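Local coordinates for protein N-acetylneuraminic acid (Sialic acid) synthetase (Leptospira borgpetersenii serovar Hardjo-bovis, PDB 6NCS) that probably condenses an N-acylmannosamine, perhaps as its 6-phosphate, with phosphoenolpyruvate to make a sialic acid, and binds a manganese ion, at residues A[25-30]-A[100-105]; A[115-120]-A[143-148]; A[124-129]-A[134-139]. One frame throughout, in Å; residues are numbered along the deposited sequence. Where two conformers were deposited one is given.

Interaction 1 (A[25-30]-A[100-105]); sequences PVFIIA and NILFFA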
loop_
_atom_site.group_PDB
_atom_site.type_symbol
_atom_site.label_atom_id
_atom_site.label_comp_id
_atom_site.label_asym_id
_atom_site.label_seq_id
_atom_site.Cartn_x
_atom_site.Cartn_y
_atom_site.Cartn_z
ATOM N N PRO A 25 -14.039 -4.777 7.238
ATOM C CA PRO A 25 -13.776 -4.770 5.795
ATOM C C PRO A 25 -13.774 -3.361 5.240
ATOM O O PRO A 25 -14.405 -2.452 5.786
ATOM C CB PRO A 25 -14.944 -5.573 5.208
ATOM C CG PRO A 25 -15.438 -6.407 6.332
ATOM C CD PRO A 25 -15.198 -5.619 7.579
ATOM N N VAL A 26 -13.057 -3.202 4.127
ATOM C CA VAL A 26 -13.123 -1.960 3.369
ATOM C C VAL A 26 -14.548 -1.731 2.905
ATOM O O VAL A 26 -15.173 -2.617 2.314
ATOM C CB VAL A 26 -12.165 -2.016 2.173
ATOM C CG1 VAL A 26 -12.260 -0.722 1.351
ATOM C CG2 VAL A 26 -10.750 -2.252 2.654
ATOM N N PHE A 27 -15.060 -0.532 3.160
ATOM C CA PHE A 27 -16.403 -0.130 2.765
ATOM C C PHE A 27 -16.338 0.428 1.349
ATOM O O PHE A 27 -15.637 1.416 1.108
ATOM C CB PHE A 27 -16.905 0.915 3.761
ATOM C CG PHE A 27 -18.341 1.272 3.611
ATOM C CD1 PHE A 27 -19.329 0.450 4.137
ATOM C CD2 PHE A 27 -18.710 2.466 3.004
ATOM C CE1 PHE A 27 -20.668 0.799 4.024
ATOM C CE2 PHE A 27 -20.054 2.825 2.886
ATOM C CZ PHE A 27 -21.028 1.991 3.393
ATOM N N ILE A 28 -17.037 -0.206 0.406
ATOM C CA ILE A 28 -16.923 0.145 -1.017
ATOM C C ILE A 28 -18.201 0.835 -1.483
ATOM O O ILE A 28 -19.297 0.270 -1.371
ATOM C CB ILE A 28 -16.618 -1.091 -1.872
ATOM C CG1 ILE A 28 -15.247 -1.653 -1.474
ATOM C CG2 ILE A 28 -16.587 -0.708 -3.368
ATOM C CD1 ILE A 28 -14.906 -2.974 -2.111
ATOM N N ILE A 29 -18.046 2.040 -2.037
ATOM C CA ILE A 29 -19.148 2.895 -2.472
ATOM C C ILE A 29 -19.115 2.963 -3.989
ATOM O O ILE A 29 -18.102 3.366 -4.567
ATOM C CB ILE A 29 -19.031 4.313 -1.890
ATOM C CG1 ILE A 29 -19.131 4.301 -0.359
ATOM C CG2 ILE A 29 -20.116 5.240 -2.490
ATOM C CD1 ILE A 29 -18.387 5.498 0.280
ATOM N N ALA A 30 -20.228 2.605 -4.628
ATOM C CA ALA A 30 -20.413 2.801 -6.058
ATOM C C ALA A 30 -21.022 4.183 -6.263
ATOM O O ALA A 30 -22.140 4.433 -5.820
ATOM C CB ALA A 30 -21.318 1.705 -6.622
ATOM N N ASN A 100 -30.573 -4.996 -0.350
ATOM C CA ASN A 100 -29.556 -5.074 0.700
ATOM C C ASN A 100 -28.270 -4.348 0.307
ATOM O O ASN A 100 -27.169 -4.871 0.473
ATOM C CB ASN A 100 -29.250 -6.529 1.067
ATOM C CG ASN A 100 -30.452 -7.257 1.612
ATOM O OD1 ASN A 100 -31.176 -6.734 2.458
ATOM N ND2 ASN A 100 -30.676 -8.470 1.126
ATOM N N ILE A 101 -28.411 -3.135 -0.220
ATOM C CA ILE A 101 -27.269 -2.264 -0.447
ATOM C C ILE A 101 -27.622 -0.922 0.178
ATOM O O ILE A 101 -28.791 -0.525 0.186
ATOM C CB ILE A 101 -26.912 -2.140 -1.949
ATOM C CG1 ILE A 101 -25.649 -1.292 -2.142
ATOM C CG2 ILE A 101 -28.077 -1.587 -2.758
ATOM C CD1 ILE A 101 -25.045 -1.377 -3.551
ATOM N N LEU A 102 -26.639 -0.261 0.777
ATOM C CA LEU A 102 -26.924 1.011 1.439
ATOM C C LEU A 102 -27.109 2.126 0.407
ATOM O O LEU A 102 -26.323 2.248 -0.531
ATOM C CB LEU A 102 -25.803 1.351 2.417
ATOM C CG LEU A 102 -25.944 2.619 3.259
ATOM C CD1 LEU A 102 -27.363 2.781 3.776
ATOM C CD2 LEU A 102 -24.964 2.546 4.419
ATOM N N PHE A 103 -28.164 2.929 0.567
ATOM C CA PHE A 103 -28.401 4.098 -0.284
ATOM C C PHE A 103 -27.970 5.359 0.456
ATOM O O PHE A 103 -28.303 5.523 1.629
ATOM C CB PHE A 103 -29.886 4.217 -0.659
ATOM C CG PHE A 103 -30.276 5.569 -1.208
ATOM C CD1 PHE A 103 -30.199 5.832 -2.571
ATOM C CD2 PHE A 103 -30.708 6.588 -0.361
ATOM C CE1 PHE A 103 -30.551 7.071 -3.078
ATOM C CE2 PHE A 103 -31.054 7.832 -0.870
ATOM C CZ PHE A 103 -30.972 8.070 -2.221
ATOM N N PHE A 104 -27.247 6.253 -0.220
ATOM C CA PHE A 104 -27.096 7.614 0.299
ATOM C C PHE A 104 -26.783 8.547 -0.865
ATOM O O PHE A 104 -26.834 8.155 -2.031
ATOM C CB PHE A 104 -26.076 7.701 1.455
ATOM C CG PHE A 104 -24.621 7.495 1.082
ATOM C CD1 PHE A 104 -24.160 6.284 0.571
ATOM C CD2 PHE A 104 -23.687 8.486 1.366
ATOM C CE1 PHE A 104 -22.802 6.104 0.280
ATOM C CE2 PHE A 104 -22.335 8.300 1.098
ATOM C CZ PHE A 104 -21.896 7.116 0.547
ATOM N N ALA A 105 -26.529 9.813 -0.547
ATOM C CA ALA A 105 -26.343 10.784 -1.610
ATOM C C ALA A 105 -25.489 11.940 -1.118
ATOM O O ALA A 105 -25.283 12.128 0.085
ATOM C CB ALA A 105 -27.685 11.316 -2.135
#

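Interaction 2 (A[115-120]-A[143-148]); sequences MLKEIG and SGLIVI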
loop_
_atom_site.group_PDB
_atom_site.type_symbol
_atom_site.label_atom_id
_atom_site.label_comp_id
_atom_site.label_asym_id
_atom_site.label_seq_id
_atom_site.Cartn_x
_atom_site.Cartn_y
_atom_site.Cartn_z
ATOM N N MET A 115 -33.652 17.442 2.909
ATOM C CA MET A 115 -34.503 16.438 2.283
ATOM C C MET A 115 -33.941 15.043 2.506
ATOM O O MET A 115 -34.688 14.102 2.794
ATOM C CB MET A 115 -34.647 16.735 0.789
ATOM C CG MET A 115 -35.400 15.675 -0.003
ATOM S SD MET A 115 -34.381 14.317 -0.623
ATOM C CE MET A 115 -33.151 15.203 -1.594
ATOM N N LEU A 116 -32.624 14.893 2.375
ATOM C CA LEU A 116 -32.024 13.583 2.562
ATOM C C LEU A 116 -32.203 13.098 3.994
ATOM O O LEU A 116 -32.520 11.924 4.223
ATOM C CB LEU A 116 -30.549 13.625 2.168
ATOM C CG LEU A 116 -30.247 13.827 0.677
ATOM C CD1 LEU A 116 -28.741 14.019 0.463
ATOM C CD2 LEU A 116 -30.749 12.642 -0.165
ATOM N N LYS A 117 -32.040 13.989 4.976
ATOM C CA LYS A 117 -32.265 13.579 6.359
ATOM C C LYS A 117 -33.720 13.200 6.586
ATOM O O LYS A 117 -34.017 12.250 7.326
ATOM C CB LYS A 117 -31.848 14.686 7.324
ATOM C CG LYS A 117 -32.018 14.285 8.783
ATOM C CD LYS A 117 -31.468 15.321 9.727
ATOM C CE LYS A 117 -31.551 14.831 11.163
ATOM N NZ LYS A 117 -31.110 15.884 12.109
ATOM N N GLU A 118 -34.642 13.926 5.951
ATOM C CA GLU A 118 -36.067 13.668 6.155
ATOM C C GLU A 118 -36.472 12.303 5.612
ATOM O O GLU A 118 -37.330 11.630 6.196
ATOM C CB GLU A 118 -36.903 14.769 5.504
ATOM N N ILE A 119 -35.884 11.875 4.487
ATOM C CA ILE A 119 -36.232 10.557 3.962
ATOM C C ILE A 119 -35.478 9.455 4.677
ATOM O O ILE A 119 -35.650 8.278 4.340
ATOM C CB ILE A 119 -36.001 10.440 2.441
ATOM C CG1 ILE A 119 -34.517 10.477 2.096
ATOM C CG2 ILE A 119 -36.744 11.551 1.697
ATOM C CD1 ILE A 119 -34.248 10.062 0.660
ATOM N N GLY A 120 -34.644 9.798 5.650
ATOM C CA GLY A 120 -34.057 8.812 6.528
ATOM C C GLY A 120 -32.684 8.295 6.153
ATOM O O GLY A 120 -32.308 7.219 6.632
ATOM N N SER A 143 -26.400 17.906 11.610
ATOM C CA SER A 143 -27.428 16.908 11.336
ATOM C C SER A 143 -27.296 15.692 12.240
ATOM O O SER A 143 -28.277 14.970 12.450
ATOM C CB SER A 143 -27.355 16.466 9.872
ATOM O OG SER A 143 -26.184 15.694 9.657
ATOM N N GLY A 144 -26.094 15.432 12.759
ATOM C CA GLY A 144 -25.847 14.240 13.541
ATOM C C GLY A 144 -25.620 12.983 12.730
ATOM O O GLY A 144 -25.283 11.939 13.314
ATOM N N LEU A 145 -25.788 13.039 11.409
ATOM C CA LEU A 145 -25.576 11.864 10.580
ATOM C C LEU A 145 -24.084 11.597 10.393
ATOM O O LEU A 145 -23.232 12.441 10.681
ATOM C CB LEU A 145 -26.236 12.048 9.212
ATOM C CG LEU A 145 -27.719 12.409 9.225
ATOM C CD1 LEU A 145 -28.230 12.523 7.785
ATOM C CD2 LEU A 145 -28.501 11.367 10.005
ATOM N N ILE A 146 -23.779 10.396 9.903
ATOM C CA ILE A 146 -22.415 10.070 9.508
ATOM C C ILE A 146 -22.056 10.909 8.296
ATOM O O ILE A 146 -22.848 11.025 7.358
ATOM C CB ILE A 146 -22.288 8.576 9.173
ATOM C CG1 ILE A 146 -22.681 7.706 10.372
ATOM C CG2 ILE A 146 -20.876 8.246 8.658
ATOM C CD1 ILE A 146 -23.041 6.291 9.953
ATOM N N VAL A 147 -20.859 11.493 8.298
ATOM C CA VAL A 147 -20.441 12.382 7.220
ATOM C C VAL A 147 -19.164 11.832 6.615
ATOM O O VAL A 147 -18.190 11.579 7.336
ATOM C CB VAL A 147 -20.214 13.822 7.702
ATOM C CG1 VAL A 147 -19.747 14.678 6.524
ATOM C CG2 VAL A 147 -21.487 14.397 8.315
ATOM N N ILE A 148 -19.172 11.654 5.299
ATOM C CA ILE A 148 -17.975 11.336 4.534
ATOM C C ILE A 148 -17.614 12.580 3.739
ATOM O O ILE A 148 -18.425 13.064 2.941
ATOM C CB ILE A 148 -18.194 10.144 3.594
ATOM C CG1 ILE A 148 -18.673 8.910 4.370
ATOM C CG2 ILE A 148 -16.905 9.869 2.841
ATOM C CD1 ILE A 148 -19.001 7.708 3.455
#

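Interaction 3 (A[124-129]-A[134-139]); sequences LKIASC and ITLLEA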
loop_
_atom_site.group_PDB
_atom_site.type_symbol
_atom_site.label_atom_id
_atom_site.label_comp_id
_atom_site.label_asym_id
_atom_site.label_seq_id
_atom_site.Cartn_x
_atom_site.Cartn_y
_atom_site.Cartn_z
ATOM N N LEU A 124 -24.157 11.046 4.983
ATOM C CA LEU A 124 -24.052 12.113 3.997
ATOM C C LEU A 124 -22.650 12.118 3.399
ATOM O O LEU A 124 -21.656 11.984 4.121
ATOM C CB LEU A 124 -24.331 13.487 4.627
ATOM C CG LEU A 124 -25.679 13.740 5.295
ATOM C CD1 LEU A 124 -25.611 15.038 6.079
ATOM C CD2 LEU A 124 -26.772 13.814 4.240
ATOM N N LYS A 125 -22.563 12.285 2.084
ATOM C CA LYS A 125 -21.289 12.559 1.434
ATOM C C LYS A 125 -21.207 14.047 1.126
ATOM O O LYS A 125 -22.184 14.635 0.667
ATOM C CB LYS A 125 -21.156 11.759 0.132
ATOM C CG LYS A 125 -19.950 12.126 -0.709
ATOM C CD LYS A 125 -18.677 11.617 -0.093
ATOM C CE LYS A 125 -17.459 12.238 -0.771
ATOM N NZ LYS A 125 -17.356 11.863 -2.210
ATOM N N ILE A 126 -20.044 14.655 1.369
ATOM C CA ILE A 126 -19.795 16.039 0.977
ATOM C C ILE A 126 -18.693 16.031 -0.069
ATOM O O ILE A 126 -17.600 15.497 0.176
ATOM C CB ILE A 126 -19.412 16.929 2.166
ATOM C CG1 ILE A 126 -20.529 16.950 3.210
ATOM C CG2 ILE A 126 -19.113 18.347 1.683
ATOM C CD1 ILE A 126 -21.816 17.570 2.722
ATOM N N ALA A 127 -18.980 16.634 -1.225
ATOM C CA ALA A 127 -18.095 16.609 -2.376
ATOM C C ALA A 127 -16.826 17.416 -2.120
ATOM O O ALA A 127 -16.799 18.321 -1.288
ATOM C CB ALA A 127 -18.821 17.165 -3.602
ATOM N N SER A 128 -15.766 17.084 -2.875
ATOM C CA SER A 128 -14.494 17.784 -2.712
ATOM C C SER A 128 -14.656 19.282 -2.910
ATOM O O SER A 128 -14.089 20.080 -2.155
ATOM C CB SER A 128 -13.450 17.245 -3.688
ATOM O OG SER A 128 -13.115 15.894 -3.395
ATOM N N CYS A 129 -15.429 19.682 -3.921
ATOM C CA CYS A 129 -15.612 21.098 -4.211
ATOM C C CYS A 129 -16.279 21.856 -3.074
ATOM O O CYS A 129 -16.297 23.093 -3.109
ATOM C CB CYS A 129 -16.445 21.261 -5.482
ATOM S SG CYS A 129 -18.162 20.688 -5.291
ATOM N N ILE A 134 -18.646 26.419 3.981
ATOM C CA ILE A 134 -18.796 26.402 5.437
ATOM C C ILE A 134 -20.253 26.193 5.832
ATOM O O ILE A 134 -20.560 25.418 6.747
ATOM C CB ILE A 134 -18.228 27.695 6.051
ATOM C CG1 ILE A 134 -16.780 27.900 5.606
ATOM C CG2 ILE A 134 -18.321 27.643 7.576
ATOM C CD1 ILE A 134 -15.867 26.747 5.966
ATOM N N THR A 135 -21.173 26.874 5.150
ATOM C CA THR A 135 -22.589 26.722 5.466
ATOM C C THR A 135 -23.030 25.267 5.325
ATOM O O THR A 135 -23.732 24.731 6.190
ATOM C CB THR A 135 -23.426 27.629 4.565
ATOM O OG1 THR A 135 -23.109 28.998 4.841
ATOM C CG2 THR A 135 -24.908 27.401 4.808
ATOM N N LEU A 136 -22.621 24.606 4.242
ATOM C CA LEU A 136 -23.048 23.227 4.027
ATOM C C LEU A 136 -22.367 22.277 5.008
ATOM O O LEU A 136 -23.000 21.348 5.531
ATOM C CB LEU A 136 -22.764 22.815 2.579
ATOM C CG LEU A 136 -23.217 21.420 2.133
ATOM C CD1 LEU A 136 -24.735 21.319 2.215
ATOM C CD2 LEU A 136 -22.750 21.128 0.712
ATOM N N LEU A 137 -21.076 22.487 5.270
ATOM C CA LEU A 137 -20.376 21.653 6.246
ATOM C C LEU A 137 -21.004 21.774 7.624
ATOM O O LEU A 137 -21.214 20.769 8.314
ATOM C CB LEU A 137 -18.902 22.042 6.308
ATOM C CG LEU A 137 -18.082 21.846 5.045
ATOM C CD1 LEU A 137 -16.712 22.480 5.239
ATOM C CD2 LEU A 137 -17.952 20.359 4.743
ATOM N N GLU A 138 -21.294 23.005 8.055
ATOM C CA GLU A 138 -21.908 23.198 9.362
ATOM C C GLU A 138 -23.275 22.526 9.429
ATOM O O GLU A 138 -23.654 21.979 10.470
ATOM C CB GLU A 138 -22.015 24.695 9.675
ATOM C CG GLU A 138 -20.683 25.313 10.104
ATOM C CD GLU A 138 -20.769 26.812 10.345
ATOM O OE1 GLU A 138 -21.684 27.461 9.791
ATOM O OE2 GLU A 138 -19.914 27.343 11.086
ATOM N N ALA A 139 -24.031 22.553 8.332
ATOM C CA ALA A 139 -25.329 21.884 8.340
ATOM C C ALA A 139 -25.162 20.371 8.406
ATOM O O ALA A 139 -25.944 19.680 9.070
ATOM C CB ALA A 139 -26.138 22.276 7.108
#

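Interaction 1 (A[25-30]-A[100-105])
Phe27 and Leu102, Ile29 and Phe104: two pairs of apolar side chains bring together strands 27-33 and 102-107 of a parallel TIM-type barrel. The strands are not neighbours, since 57-62 runs between them, and the nearest CA atoms, those of Ile29 and Leu102, stay 8.9 Å apart. What meets is therefore side chain on side chain in the barrel interior, layered along the barrel.

The layer at the N-terminal end of the strands belongs to Phe27. Its CG lies anti to the backbone N (chi1 -171°), and the ring reaches across to offer CZ to Leu102 CD2 at 4.1 Å. The methyl stands at the ring edge, near the ring plane, and the two side chains cross at about a right angle.

Two residues on, Ile29 forms the next layer, its side chain about 9 Å from the bound manganese. Phe104 turns its ring inward with CG held between its own backbone N and carbonyl carbon (chi1 70°), and also touches Ala57 and Lys59 of the intervening strand. Ile29 receives the far end of this ring on both branches: CG2 is 4.0 Å from Phe104 CE1, while CD1 sits at the ring edge, 3.9 Å from Phe104 CZ.

Interaction 2 (A[115-120]-A[143-148])
Lys117 and Ser143 supply the polar part of this surface contact, which joins the last turn of helix 110-118 to the junction of helix 134-143 with strand 146-150. The lysine chain is fully extended, with CG anti to the backbone N, and this length carries NZ to the carbonyl O of Ser143, a hydrogen bond of 3.0 Å. The ammonium group comes in at a C=O...N angle of 124°, slightly tilted from the carbonyl plane.

A second polar bond shapes the acceptor side. Ser143 OG takes the backbone N-H of Leu145 at 3.2 Å, almost straight at 164°, which makes an ST turn; the same hydroxyl also bonds to Ala140 O. Gly144, with positive phi, lies within this turn.

Van der Waals contact follows the hydrocarbon part of the lysine. Lys117 CB lies 4.2 Å from Leu145 CD1, and farther out Lys117 CD is 4.3 Å from Ser143 CB, so the stem runs beside both residues before the charged end is reached.

Beyond Lys117, helix 110-118 closes in a Schellman motif at Gly120. The chain then enters strand 123-126, whose Leu124 packs against both Ser143 and Leu145.

Interaction 3 (A[124-129]-A[134-139])
Purely apolar and fully buried, the contact of Ile126 with Leu136 and Leu137 packs a barrel strand against the helix that follows it. Ile126 ends strand 123-126, and its two branches part to meet successive residues of helix 134-143. With CG1 anti to the carbonyl carbon (chi1 -60°) and CG2 anti to the backbone N, one isoleucine serves both leucines.

Ile126 CD1, at the end of the longer branch, lies 4.1 Å from Leu136 CG, with Leu136 CD2 hardly farther; the two side chains run antiparallel, one alongside the other. On the other branch, Ile126 CG2 meets Leu137 CD2 at 3.8 Å, the side chains set at a slant. The nearest CA atoms, those of Ile126 and Leu137, are 7.7 Å apart.

Strand 123-126, helix 134-143 and strand 146-150 form one beta-alpha-beta unit of the barrel, and this contact fastens its helix to its first strand. Neighbouring helices share the leucines: Leu136 also packs on Leu113 of helix 110-118, and Leu137 on Ile165 and Phe166 of helix 156-168. The preceding strand residue, Lys125, makes a salt bridge with Glu229. At the exposed start of the helix, Thr135 OG1 hydrogen-bonds to Lys290 OXT of the second subunit.

The three contacts sample different depths of one barrel. Interactions 1 and 3 are buried and wholly apolar, but the first fills the interior between strands, whereas the third lies between strand and surrounding helix. Interaction 2, at the surface, alone has a hydrogen bond between its segments. Interaction 3 lies within a beta-alpha-beta unit, and interaction 2 joins the preceding helix, 110-118, to that unit's helix-to-strand junction; backbone pairing ties strand 146-150 to 123-126. Residues of interaction 1 also touch the other segments in the interior, where Ile148 CD1 lies 3.9 Å from Ile29 CD1 and Lys125 CB 3.8 Å from Phe104 CE2. On the helix-facing side of strand 102-107, Ala105 packs on Leu116.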